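Local coordinates for protein carboxylic ester hydrolase (Aspergillus niger, PDB 7K4O) that probably hydrolyses ester bonds of tannins as a serine esterase and binds gallic acid (3,4,5-trihydroxybenzoic acid) in its pocket, at residues A[76-80]-A[104-108]; A[99-103]-A[119-124]; A[218-222]-A[420-424]; A[224-230]-A[371-376]. All coordinates share one frame; numbering follows the deposited sequence.

Contact 1: residues A[76-80]-A[104-108]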
loop_
_atom_site.group_PDB
_atom_site.type_symbol
_atom_site.label_atom_id
_atom_site.label_comp_id
_atom_site.label_asym_id
_atom_site.label_seq_id
_atom_site.Cartn_x
_atom_site.Cartn_y
_atom_site.Cartn_z
ATOM N N LEU A 76 8.504 17.309 11.752
ATOM C CA LEU A 76 9.154 16.626 10.633
ATOM C C LEU A 76 10.463 16.010 11.120
ATOM O O LEU A 76 11.130 16.572 12.010
ATOM C CB LEU A 76 9.440 17.621 9.505
ATOM C CG LEU A 76 8.244 18.352 8.909
ATOM C CD1 LEU A 76 8.697 19.190 7.736
ATOM C CD2 LEU A 76 7.145 17.386 8.482
ATOM N N GLU A 77 10.800 14.894 10.527
ATOM C CA GLU A 77 12.113 14.261 10.751
ATOM C C GLU A 77 12.716 14.030 9.370
ATOM O O GLU A 77 12.081 13.394 8.540
ATOM C CB GLU A 77 12.023 12.955 11.545
ATOM C CG GLU A 77 13.391 12.282 11.755
ATOM C CD GLU A 77 13.393 11.230 12.867
ATOM O OE1 GLU A 77 14.025 10.182 12.717
ATOM O OE2 GLU A 77 12.617 11.440 13.855
ATOM N N ILE A 78 13.947 14.512 9.181
ATOM C CA ILE A 78 14.617 14.443 7.868
ATOM C C ILE A 78 16.033 13.926 8.137
ATOM O O ILE A 78 16.696 14.466 9.016
ATOM C CB ILE A 78 14.619 15.841 7.200
ATOM C CG1 ILE A 78 13.171 16.282 6.863
ATOM C CG2 ILE A 78 15.466 15.840 5.929
ATOM C CD1 ILE A 78 13.063 17.714 6.386
ATOM N N TRP A 79 16.418 12.917 7.402
ATOM C CA TRP A 79 17.803 12.400 7.464
ATOM C C TRP A 79 18.569 12.956 6.270
ATOM O O TRP A 79 18.185 12.665 5.137
ATOM C CB TRP A 79 17.811 10.907 7.489
ATOM C CG TRP A 79 17.206 10.267 8.704
ATOM C CD1 TRP A 79 16.579 10.866 9.766
ATOM C CD2 TRP A 79 17.166 8.860 8.951
ATOM N NE1 TRP A 79 16.151 9.902 10.654
ATOM C CE2 TRP A 79 16.454 8.664 10.160
ATOM C CE3 TRP A 79 17.611 7.745 8.255
ATOM C CZ2 TRP A 79 16.251 7.393 10.693
ATOM C CZ3 TRP A 79 17.390 6.480 8.762
ATOM C CH2 TRP A 79 16.703 6.308 9.970
ATOM N N LEU A 80 19.673 13.629 6.562
ATOM C CA LEU A 80 20.546 14.268 5.536
ATOM C C LEU A 80 21.815 13.461 5.340
ATOM O O LEU A 80 22.572 13.233 6.287
ATOM C CB LEU A 80 20.894 15.668 6.006
ATOM C CG LEU A 80 19.772 16.655 6.236
ATOM C CD1 LEU A 80 20.311 17.949 6.800
ATOM C CD2 LEU A 80 19.005 16.941 4.949
ATOM N N ASP A 104 11.612 4.453 11.803
ATOM C CA ASP A 104 12.971 4.428 11.201
ATOM C C ASP A 104 13.005 3.481 10.008
ATOM O O ASP A 104 14.130 3.171 9.518
ATOM C CB ASP A 104 13.987 4.042 12.266
ATOM C CG ASP A 104 14.216 5.127 13.299
ATOM O OD1 ASP A 104 13.737 6.258 13.104
ATOM O OD2 ASP A 104 14.853 4.807 14.330
ATOM N N GLN A 105 11.858 2.927 9.668
ATOM C CA GLN A 105 11.955 1.843 8.583
ATOM C C GLN A 105 12.065 2.263 7.066
ATOM O O GLN A 105 12.672 1.544 6.175
ATOM C CB GLN A 105 10.780 0.885 8.755
ATOM C CG GLN A 105 10.793 0.162 10.099
ATOM C CD GLN A 105 12.092 -0.525 10.462
ATOM O OE1 GLN A 105 12.642 -1.294 9.692
ATOM N NE2 GLN A 105 12.627 -0.175 11.624
ATOM N N SER A 106 11.541 3.449 6.730
ATOM C CA SER A 106 11.584 3.882 5.305
ATOM C C SER A 106 12.779 4.805 5.028
ATOM O O SER A 106 13.315 4.740 3.888
ATOM C CB SER A 106 10.297 4.557 4.849
ATOM O OG SER A 106 9.204 3.678 4.937
ATOM N N LEU A 107 13.101 5.691 5.947
ATOM C CA LEU A 107 14.117 6.733 5.742
ATOM C C LEU A 107 15.464 6.161 5.278
ATOM O O LEU A 107 16.111 6.791 4.426
ATOM C CB LEU A 107 14.297 7.602 6.982
ATOM C CG LEU A 107 13.067 8.354 7.482
ATOM C CD1 LEU A 107 13.388 9.069 8.754
ATOM C CD2 LEU A 107 12.621 9.337 6.423
ATOM N N PRO A 108 15.950 4.977 5.733
ATOM C CA PRO A 108 17.255 4.492 5.245
ATOM C C PRO A 108 17.285 4.291 3.733
ATOM O O PRO A 108 18.332 4.403 3.122
ATOM C CB PRO A 108 17.398 3.115 5.931
ATOM C CG PRO A 108 16.584 3.274 7.237
ATOM C CD PRO A 108 15.393 4.122 6.811
HETATM O O HOH W 1 13.783 8.400 14.507
#

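Contact 2: residues A[99-103]-A[119-124]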
loop_
_atom_site.group_PDB
_atom_site.type_symbol
_atom_site.label_atom_id
_atom_site.label_comp_id
_atom_site.label_asym_id
_atom_site.label_seq_id
_atom_site.Cartn_x
_atom_site.Cartn_y
_atom_site.Cartn_z
ATOM N N ALA A 99 -1.160 5.243 10.741
ATOM C CA ALA A 99 0.079 6.031 10.897
ATOM C C ALA A 99 0.441 6.665 9.557
ATOM O O ALA A 99 0.172 6.079 8.517
ATOM C CB ALA A 99 1.250 5.186 11.378
ATOM N N ILE A 100 0.999 7.858 9.639
ATOM C CA ILE A 100 1.398 8.633 8.430
ATOM C C ILE A 100 2.927 8.552 8.269
ATOM O O ILE A 100 3.444 9.053 7.223
ATOM C CB ILE A 100 0.919 10.076 8.544
ATOM C CG1 ILE A 100 0.942 10.755 7.175
ATOM C CG2 ILE A 100 1.673 10.862 9.615
ATOM C CD1 ILE A 100 0.227 12.088 7.162
ATOM N N ASN A 101 3.618 7.908 9.191
ATOM C CA ASN A 101 5.081 7.653 9.044
ATOM C C ASN A 101 5.361 6.198 9.425
ATOM O O ASN A 101 4.481 5.512 10.029
ATOM C CB ASN A 101 5.895 8.605 9.897
ATOM C CG ASN A 101 5.697 8.341 11.384
ATOM O OD1 ASN A 101 6.285 7.394 11.922
ATOM N ND2 ASN A 101 4.889 9.190 12.023
ATOM N N SER A 102 6.548 5.702 9.061
ATOM C CA SER A 102 6.926 4.302 9.309
ATOM C C SER A 102 8.117 4.274 10.286
ATOM O O SER A 102 8.950 3.354 10.172
ATOM C CB SER A 102 7.183 3.596 8.048
ATOM O OG SER A 102 6.004 3.367 7.296
ATOM N N GLY A 103 8.238 5.257 11.167
ATOM C CA GLY A 103 9.365 5.351 12.113
ATOM C C GLY A 103 10.710 5.351 11.413
ATOM O O GLY A 103 10.933 6.165 10.484
ATOM N N MET A 119 10.025 12.338 6.770
ATOM C CA MET A 119 8.703 11.872 7.220
ATOM C C MET A 119 8.062 12.937 8.098
ATOM O O MET A 119 8.735 13.845 8.612
ATOM C CB MET A 119 8.840 10.556 7.986
ATOM C CG MET A 119 9.524 10.708 9.322
ATOM S SD MET A 119 9.742 8.983 9.986
ATOM C CE MET A 119 10.385 9.401 11.582
ATOM N N THR A 120 6.758 12.792 8.289
ATOM C CA THR A 120 5.975 13.724 9.107
ATOM C C THR A 120 5.242 12.961 10.217
ATOM O O THR A 120 4.936 11.768 10.086
ATOM C CB THR A 120 4.959 14.469 8.224
ATOM O OG1 THR A 120 4.187 15.378 9.014
ATOM C CG2 THR A 120 4.045 13.571 7.441
ATOM N N ASP A 121 4.914 13.692 11.258
ATOM C CA ASP A 121 3.976 13.175 12.277
ATOM C C ASP A 121 2.544 13.605 11.975
ATOM O O ASP A 121 1.674 13.255 12.753
ATOM C CB ASP A 121 4.366 13.548 13.698
ATOM C CG ASP A 121 3.859 14.860 14.222
ATOM O OD1 ASP A 121 3.526 15.776 13.425
ATOM O OD2 ASP A 121 3.837 14.987 15.494
ATOM N N GLY A 122 2.313 14.398 10.924
ATOM C CA GLY A 122 0.936 14.722 10.527
ATOM C C GLY A 122 0.235 15.712 11.412
ATOM O O GLY A 122 -0.966 16.017 11.127
ATOM N N GLY A 123 0.893 16.237 12.436
ATOM C CA GLY A 123 0.250 17.062 13.471
ATOM C C GLY A 123 -0.401 16.230 14.565
ATOM O O GLY A 123 -1.151 16.823 15.365
ATOM N N PHE A 124 -0.133 14.922 14.651
ATOM C CA PHE A 124 -0.907 14.046 15.563
ATOM C C PHE A 124 -0.339 14.014 16.978
ATOM O O PHE A 124 -0.855 13.202 17.783
ATOM C CB PHE A 124 -0.992 12.648 14.971
ATOM C CG PHE A 124 -1.417 12.560 13.524
ATOM C CD1 PHE A 124 -2.316 13.469 12.972
ATOM C CD2 PHE A 124 -1.011 11.484 12.761
ATOM C CE1 PHE A 124 -2.715 13.363 11.645
ATOM C CE2 PHE A 124 -1.390 11.384 11.439
ATOM C CZ PHE A 124 -2.234 12.325 10.890
HETATM O O HOH W 2 5.712 10.526 6.711
#

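Contact 3: residues A[218-222]-A[420-424]. With GDE (3,4,5-trihydroxybenzoic acid), chain J.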
loop_
_atom_site.group_PDB
_atom_site.type_symbol
_atom_site.label_atom_id
_atom_site.label_comp_id
_atom_site.label_asym_id
_atom_site.label_seq_id
_atom_site.Cartn_x
_atom_site.Cartn_y
_atom_site.Cartn_z
ATOM N N GLN A 218 -12.501 -0.166 0.108
ATOM C CA GLN A 218 -11.401 -0.956 0.685
ATOM C C GLN A 218 -11.654 -1.159 2.175
ATOM O O GLN A 218 -11.425 -2.261 2.695
ATOM C CB GLN A 218 -10.075 -0.216 0.467
ATOM C CG GLN A 218 -8.941 -0.738 1.348
ATOM C CD GLN A 218 -8.713 -2.240 1.270
ATOM O OE1 GLN A 218 -9.017 -2.860 0.254
ATOM N NE2 GLN A 218 -8.099 -2.761 2.321
ATOM N N GLN A 219 -12.030 -0.113 2.949
ATOM C CA GLN A 219 -12.141 -0.290 4.400
ATOM C C GLN A 219 -13.393 -1.149 4.701
ATOM O O GLN A 219 -13.333 -2.064 5.544
ATOM C CB GLN A 219 -12.234 1.028 5.160
ATOM C CG GLN A 219 -11.105 2.034 4.874
ATOM C CD GLN A 219 -9.729 1.431 4.953
ATOM O OE1 GLN A 219 -9.498 0.466 5.690
ATOM N NE2 GLN A 219 -8.768 2.089 4.279
ATOM N N THR A 220 -14.480 -0.877 4.007
ATOM C CA THR A 220 -15.747 -1.586 4.312
ATOM C C THR A 220 -15.631 -3.071 3.919
ATOM O O THR A 220 -16.211 -3.917 4.653
ATOM C CB THR A 220 -16.914 -0.935 3.609
ATOM O OG1 THR A 220 -16.957 0.460 3.936
ATOM C CG2 THR A 220 -18.228 -1.575 3.997
ATOM N N GLN A 221 -14.922 -3.412 2.860
ATOM C CA GLN A 221 -14.816 -4.827 2.409
ATOM C C GLN A 221 -14.110 -5.675 3.453
ATOM O O GLN A 221 -14.300 -6.925 3.406
ATOM C CB GLN A 221 -14.245 -4.968 1.005
ATOM C CG GLN A 221 -12.795 -4.572 0.858
ATOM C CD GLN A 221 -11.813 -5.642 1.286
ATOM O OE1 GLN A 221 -12.028 -6.832 0.980
ATOM N NE2 GLN A 221 -10.776 -5.237 2.043
ATOM N N HIS A 222 -13.401 -5.095 4.404
ATOM C CA HIS A 222 -12.769 -5.843 5.505
ATOM C C HIS A 222 -13.854 -6.542 6.370
ATOM O O HIS A 222 -13.483 -7.462 7.094
ATOM C CB HIS A 222 -11.903 -4.960 6.369
ATOM C CG HIS A 222 -10.500 -4.794 5.870
ATOM N ND1 HIS A 222 -9.624 -5.875 5.817
ATOM C CD2 HIS A 222 -9.812 -3.689 5.443
ATOM C CE1 HIS A 222 -8.429 -5.426 5.428
ATOM N NE2 HIS A 222 -8.521 -4.077 5.170
ATOM N N PHE A 420 -3.727 -10.385 1.321
ATOM C CA PHE A 420 -4.889 -10.752 2.147
ATOM C C PHE A 420 -5.503 -9.524 2.804
ATOM O O PHE A 420 -6.470 -9.681 3.570
ATOM C CB PHE A 420 -4.465 -11.716 3.259
ATOM C CG PHE A 420 -3.336 -11.239 4.117
ATOM C CD1 PHE A 420 -3.542 -10.370 5.161
ATOM C CD2 PHE A 420 -2.022 -11.593 3.802
ATOM C CE1 PHE A 420 -2.491 -9.934 5.954
ATOM C CE2 PHE A 420 -0.968 -11.132 4.575
ATOM C CZ PHE A 420 -1.196 -10.295 5.646
ATOM N N SER A 421 -4.917 -8.344 2.557
ATOM C CA SER A 421 -5.306 -7.112 3.287
ATOM C C SER A 421 -5.944 -6.142 2.293
ATOM O O SER A 421 -6.867 -5.448 2.693
ATOM C CB SER A 421 -4.153 -6.535 4.044
ATOM O OG SER A 421 -4.527 -5.425 4.849
ATOM N N ILE A 422 -5.381 -6.039 1.089
ATOM C CA ILE A 422 -5.910 -5.206 -0.016
ATOM C C ILE A 422 -5.995 -6.071 -1.229
ATOM O O ILE A 422 -4.969 -6.595 -1.681
ATOM C CB ILE A 422 -5.024 -3.969 -0.245
ATOM C CG1 ILE A 422 -4.786 -3.239 1.083
ATOM C CG2 ILE A 422 -5.650 -3.122 -1.341
ATOM C CD1 ILE A 422 -4.006 -1.957 0.989
ATOM N N PRO A 423 -7.188 -6.234 -1.839
ATOM C CA PRO A 423 -7.303 -7.072 -3.015
ATOM C C PRO A 423 -6.351 -6.634 -4.136
ATOM O O PRO A 423 -6.345 -5.496 -4.519
ATOM C CB PRO A 423 -8.749 -6.917 -3.443
ATOM C CG PRO A 423 -9.444 -6.572 -2.178
ATOM C CD PRO A 423 -8.489 -5.643 -1.441
ATOM N N THR A 424 -5.613 -7.586 -4.712
ATOM C CA THR A 424 -4.734 -7.263 -5.853
ATOM C C THR A 424 -5.497 -6.564 -6.966
ATOM O O THR A 424 -4.933 -5.647 -7.615
ATOM C CB THR A 424 -4.025 -8.534 -6.363
ATOM O OG1 THR A 424 -3.570 -9.282 -5.235
ATOM C CG2 THR A 424 -2.884 -8.157 -7.289
HETATM O OAA GDE J . -1.345 0.255 5.859
HETATM O OAB GDE J . -1.378 -1.931 6.203
HETATM O OAC GDE J . -6.346 1.397 5.484
HETATM O OAD GDE J . -6.025 -3.276 4.544
HETATM O OAE GDE J . -7.505 -1.059 4.751
HETATM C CAF GDE J . -4.159 0.285 5.691
HETATM C CAG GDE J . -3.991 -2.103 5.211
HETATM C CAH GDE J . -1.961 -0.852 5.917
HETATM C CAI GDE J . -5.533 0.243 5.409
HETATM C CAJ GDE J . -5.387 -2.154 4.963
HETATM C CAK GDE J . -3.446 -0.901 5.635
HETATM C CAL GDE J . -6.117 -0.998 5.038
#

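Contact 4: residues A[224-230]-A[371-376]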
loop_
_atom_site.group_PDB
_atom_site.type_symbol
_atom_site.label_atom_id
_atom_site.label_comp_id
_atom_site.label_asym_id
_atom_site.label_seq_id
_atom_site.Cartn_x
_atom_site.Cartn_y
_atom_site.Cartn_z
ATOM N N TYR A 224 -16.576 -7.878 4.907
ATOM C CA TYR A 224 -17.331 -8.780 4.002
ATOM C C TYR A 224 -17.264 -10.249 4.498
ATOM O O TYR A 224 -18.324 -10.910 4.661
ATOM C CB TYR A 224 -16.848 -8.686 2.571
ATOM C CG TYR A 224 -17.565 -9.596 1.626
ATOM C CD1 TYR A 224 -18.950 -9.675 1.612
ATOM C CD2 TYR A 224 -16.860 -10.440 0.792
ATOM C CE1 TYR A 224 -19.599 -10.565 0.772
ATOM C CE2 TYR A 224 -17.501 -11.311 -0.063
ATOM C CZ TYR A 224 -18.878 -11.419 -0.039
ATOM O OH TYR A 224 -19.512 -12.286 -0.918
ATOM N N SER A 225 -16.081 -10.790 4.735
ATOM C CA SER A 225 -15.925 -12.179 5.243
ATOM C C SER A 225 -16.776 -12.397 6.515
ATOM O O SER A 225 -17.455 -13.435 6.608
ATOM C CB SER A 225 -14.500 -12.488 5.510
ATOM O OG SER A 225 -13.784 -12.564 4.291
ATOM N N ASN A 226 -16.718 -11.488 7.468
ATOM C CA ASN A 226 -17.543 -11.534 8.700
ATOM C C ASN A 226 -19.025 -11.664 8.318
ATOM O O ASN A 226 -19.753 -12.514 8.932
ATOM C CB ASN A 226 -17.391 -10.287 9.553
ATOM C CG ASN A 226 -16.100 -10.115 10.312
ATOM O OD1 ASN A 226 -15.725 -8.976 10.605
ATOM N ND2 ASN A 226 -15.430 -11.200 10.664
ATOM N N VAL A 227 -19.500 -10.875 7.362
ATOM C CA VAL A 227 -20.942 -10.842 7.033
ATOM C C VAL A 227 -21.314 -12.108 6.249
ATOM O O VAL A 227 -22.443 -12.618 6.417
ATOM C CB VAL A 227 -21.312 -9.529 6.342
ATOM C CG1 VAL A 227 -22.726 -9.569 5.820
ATOM C CG2 VAL A 227 -21.103 -8.359 7.312
ATOM N N VAL A 228 -20.396 -12.651 5.462
ATOM C CA VAL A 228 -20.635 -13.953 4.775
ATOM C C VAL A 228 -20.847 -15.026 5.850
ATOM O O VAL A 228 -21.784 -15.842 5.710
ATOM C CB VAL A 228 -19.477 -14.365 3.845
ATOM C CG1 VAL A 228 -19.631 -15.816 3.396
ATOM C CG2 VAL A 228 -19.390 -13.447 2.629
ATOM N N GLU A 229 -19.981 -15.071 6.838
ATOM C CA GLU A 229 -20.054 -16.089 7.914
ATOM C C GLU A 229 -21.406 -15.929 8.632
ATOM O O GLU A 229 -22.070 -16.954 8.918
ATOM C CB GLU A 229 -18.902 -15.943 8.886
ATOM C CG GLU A 229 -17.572 -16.314 8.269
ATOM C CD GLU A 229 -16.346 -15.960 9.081
ATOM O OE1 GLU A 229 -16.451 -15.272 10.118
ATOM O OE2 GLU A 229 -15.274 -16.434 8.686
ATOM N N LYS A 230 -21.793 -14.707 8.953
ATOM C CA LYS A 230 -23.090 -14.450 9.645
ATOM C C LYS A 230 -24.240 -14.875 8.742
ATOM O O LYS A 230 -25.182 -15.534 9.230
ATOM C CB LYS A 230 -23.319 -12.965 9.917
ATOM C CG LYS A 230 -22.688 -12.385 11.165
ATOM C CD LYS A 230 -22.854 -10.868 11.170
ATOM C CE LYS A 230 -24.276 -10.391 10.940
ATOM N NZ LYS A 230 -25.077 -10.589 12.162
ATOM N N LEU A 371 -22.010 -6.722 14.887
ATOM C CA LEU A 371 -22.519 -6.630 13.497
ATOM C C LEU A 371 -24.012 -6.976 13.446
ATOM O O LEU A 371 -24.491 -7.359 12.362
ATOM C CB LEU A 371 -21.699 -7.577 12.610
ATOM C CG LEU A 371 -20.246 -7.151 12.375
ATOM C CD1 LEU A 371 -19.567 -8.147 11.450
ATOM C CD2 LEU A 371 -20.148 -5.733 11.814
ATOM N N ASP A 372 -24.736 -6.822 14.561
ATOM C CA ASP A 372 -26.186 -7.169 14.559
ATOM C C ASP A 372 -26.881 -6.340 13.497
ATOM O O ASP A 372 -26.699 -5.128 13.471
ATOM C CB ASP A 372 -26.847 -6.873 15.904
ATOM C CG ASP A 372 -26.445 -7.837 17.006
ATOM O OD1 ASP A 372 -25.846 -8.904 16.691
ATOM O OD2 ASP A 372 -26.716 -7.509 18.171
ATOM N N GLY A 373 -27.649 -6.976 12.633
ATOM C CA GLY A 373 -28.422 -6.254 11.615
ATOM C C GLY A 373 -27.602 -5.879 10.378
ATOM O O GLY A 373 -28.205 -5.333 9.424
ATOM N N VAL A 374 -26.308 -6.186 10.343
ATOM C CA VAL A 374 -25.443 -5.831 9.177
ATOM C C VAL A 374 -25.527 -6.933 8.118
ATOM O O VAL A 374 -25.229 -8.067 8.419
ATOM C CB VAL A 374 -24.006 -5.547 9.638
ATOM C CG1 VAL A 374 -23.113 -5.229 8.439
ATOM C CG2 VAL A 374 -23.964 -4.428 10.661
ATOM N N THR A 375 -25.954 -6.557 6.930
ATOM C CA THR A 375 -26.182 -7.416 5.771
ATOM C C THR A 375 -25.235 -7.008 4.643
ATOM O O THR A 375 -24.612 -5.927 4.751
ATOM C CB THR A 375 -27.628 -7.325 5.293
ATOM O OG1 THR A 375 -27.922 -6.038 4.739
ATOM C CG2 THR A 375 -28.600 -7.690 6.401
ATOM N N TYR A 376 -25.237 -7.774 3.575
ATOM C CA TYR A 376 -24.570 -7.358 2.322
ATOM C C TYR A 376 -25.025 -5.946 1.932
ATOM O O TYR A 376 -24.199 -5.130 1.456
ATOM C CB TYR A 376 -24.805 -8.352 1.186
ATOM C CG TYR A 376 -24.323 -9.759 1.471
ATOM C CD1 TYR A 376 -23.213 -10.030 2.254
ATOM C CD2 TYR A 376 -25.031 -10.848 0.966
ATOM C CE1 TYR A 376 -22.780 -11.330 2.482
ATOM C CE2 TYR A 376 -24.605 -12.149 1.174
ATOM C CZ TYR A 376 -23.472 -12.399 1.917
ATOM O OH TYR A 376 -23.062 -13.682 2.162
HETATM O O HOH W 3 -23.257 -10.198 14.846
HETATM O O HOH W 4 -27.455 -9.614 12.310
#

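Contact 1: residues A[76-80]-A[104-108]
Leu107 sets its CD1 methyl over one face of the indole of Trp79, and this is where the contact is tightest. CD1 stands 3.5 Å from the centroid of the five-membered ring and 16° off its normal, a clear CH-pi contact. The rest of the leucine follows the indole toward its benzene half, with Leu107 CB reaching Trp79 CE3 at 3.6 Å. Beyond it the Pro108 ring continues the apolar cover, CG lying 3.6 Å from Trp79 CZ3. Leucine and proline suit these places because their saturated carbons pack closely on the indole without a polar group to satisfy; Tyr57 of strand 50-66 stacks on the same indole.

The polar side is looser. Glu77, two residues before Trp79 and on the same face of strand 74-81, has CG anti to its backbone N (chi1 179°) and an extended chain that runs out beside the indole. Its OE1 offers the anti lone pair to Trp79 NE1 at 3.0 Å, which satisfies the indole N-H and helps to set the ring's orientation. Asp104 is modelled in two conformations; in one, OD1 comes in at the indole edge, 4.0 Å from Glu77 OE1, and a water bridges the two oxygens at doubtfully short distances. A sugar of an attached glycan touches both acids, of which Asp104 is partly exposed.

In that conformation the water would give a hydrogen to each carboxylate, tentatively consistent with two ionised acids kept apart by a shared donor, although their closeness might raise the affinity of one of them for a proton.

Contact 2: residues A[99-103]-A[119-124]
Ile100 and Asn101 are aimed at the segment 119-124 by their first torsions. In Ile100, CG1 lies anti to the backbone N (chi1 -163°), which puts CG2 in the crowded position between N and the carbonyl carbon and drives that methyl down onto the turn. There it meets Thr120 O at 3.4 Å and the Phe124 ring at CE2, 3.6 Å away. A beta-branched residue serves well here, since its other arm, ending in CD1, goes at the same time to the CG2 methyl of Thr120.

Asn101 carries CG at chi1 68°, and its amide works in two directions. OD1 accepts from Gly103 N at 3.0 Å, in the carbonyl plane and on a lone pair, closing an Asx turn. ND2 donates across the contact to Thr120 O at 3.2 Å, tilted from the carbonyl plane, and also to Phe127 O, so both ends of the amide are engaged. Met119 runs extended beyond CG and lays SD 3.1 Å from Gly103 O. A water joins Ile100 O to Thr120 N, at the last residue of strand 115-120.

Gly122 and Gly123 adopt positive phi in the type I' turn from Asp121 to Phe124; Thr120 OG1 and Asp121 OD1 each hold a glycine N, as an ST turn and an Asx turn, and Asp121 OD2 accepts from Gly126 N. The two segments meet at the carboxyl ends of strands 89-93 and 115-120, whose swapped order is that of the alpha/beta-hydrolase fold; Gly97 N, in the loop after the former, bonds the gallic acid.

Contact 3: residues A[218-222]-A[420-424]
Gln218 meets Ser421 through its amide: NE2 donates to the backbone O of Ser421 at 3.0 Å and 162°. Its second hydrogen goes to the ligand hydroxyl OAE, also at 3.0 Å and almost perfectly straight (178°). With both hydrogens spent, the amide is fixed in rotation; its OE1 turns to Pro423, 3.3 Å from CD. A bend at chi2 (53°) brings the amide round to these partners, and Ile422 CG1 packs beside it.

Gln219 reads the ligand from another side. Its OE1 takes a hydrogen from OAE at 2.7 Å while NE2 gives one to OAC, a paired arrangement for which a primary amide, donor and acceptor in one flat group, is well made.

Gln221 bends back to donate NE2 to Gln218 O, on a lone pair, and to Tyr325 OH; the same nitrogen lies over the centre of the His222 ring. His222 brings NE2 to OAD, which lies at the ring edge, at 2.7 Å, and donates to OAE at a longer 3.2 Å. OAD is also hydrogen-bonded to Ser421 OG at 2.6 Å. Three adjacent hydroxyls of gallic acid are thus recognised by side chains from both segments, while Asp333 holds ND1 of His222.

Helix 215-221 follows strand 205-209, and the loop 420-424 links strand 410-416 to helix 425-438. Asp419, in a probable Ser186-His465-Asp419 triad, accepts from the backbone N of Ser421 and Ile422; helix 351-361 packs on Gln219, Thr220 and His222, and helix 376-390 on Thr220 and Gln221.

Contact 4: residues A[224-230]-A[371-376]
Lys230 reaches over the turn 371-374 from the helix 224-232. From CB and CG its chain first runs straight, and then bends at chi3 and chi4 (51° and 76°), folding the ammonium back over the loop. CD lies on Leu371 CB at 3.8 Å; CE faces the carbonyl oxygens of both Leu371 and Val374, 3.4 Å from Leu371 O. At the tip NZ makes a weak hydrogen bond to Leu371 O at 3.3 Å. It also donates to two waters: one also accepts from Gly373 N, the other donates weakly to Asp372 OD1. A lysine suits this partly exposed place: its methylenes pack on Leu371 while the ammonium reaches carbonyl oxygen and water.

The loop is a type II turn with glycine at its third position, Gly373, where phi is positive. It leads to Thr375, the N-cap of helix 376-390, whose hydroxyl caps a backbone N. Both helices belong to the region between strands 205-209 and 410-416, where alpha/beta hydrolases often carry a lid.

Farther along, apolar side chains close the gap. Val227 splits its methyls, CG2 to Val374 CG1 at 3.9 Å and CG1 to Tyr376 CD1 at 3.6 Å. Leu371 CD1 touches Asn226 CB at 3.6 Å; the asparagine amide is bonded to Asp348 and Asp350. Tyr376 meets Tyr224 obliquely, planes 53° apart and CE1 to CE1 3.7 Å, and Tyr376 OH ends over Val228.

From the N terminus, contact 1 opens on strand 74-81 and closes at 104-108, where helix 108-111 begins. Contact 2 opens at 99-103, inside that loop, and closes beyond it at 119-124, so the two cross; they also touch, since strands 74-81 and 115-120 are neighbours in the central sheet. Both tie the long loop after strand 89-93 to this part of the sheet. Contact 3 comes later in series, closing a far longer loop from helix 215-221 to the segment before helix 425-438. Contact 4 lies wholly within that loop, joining helix 224-232 to the loop that leads into helix 376-390, its centre about 41 Å from that of contact 1.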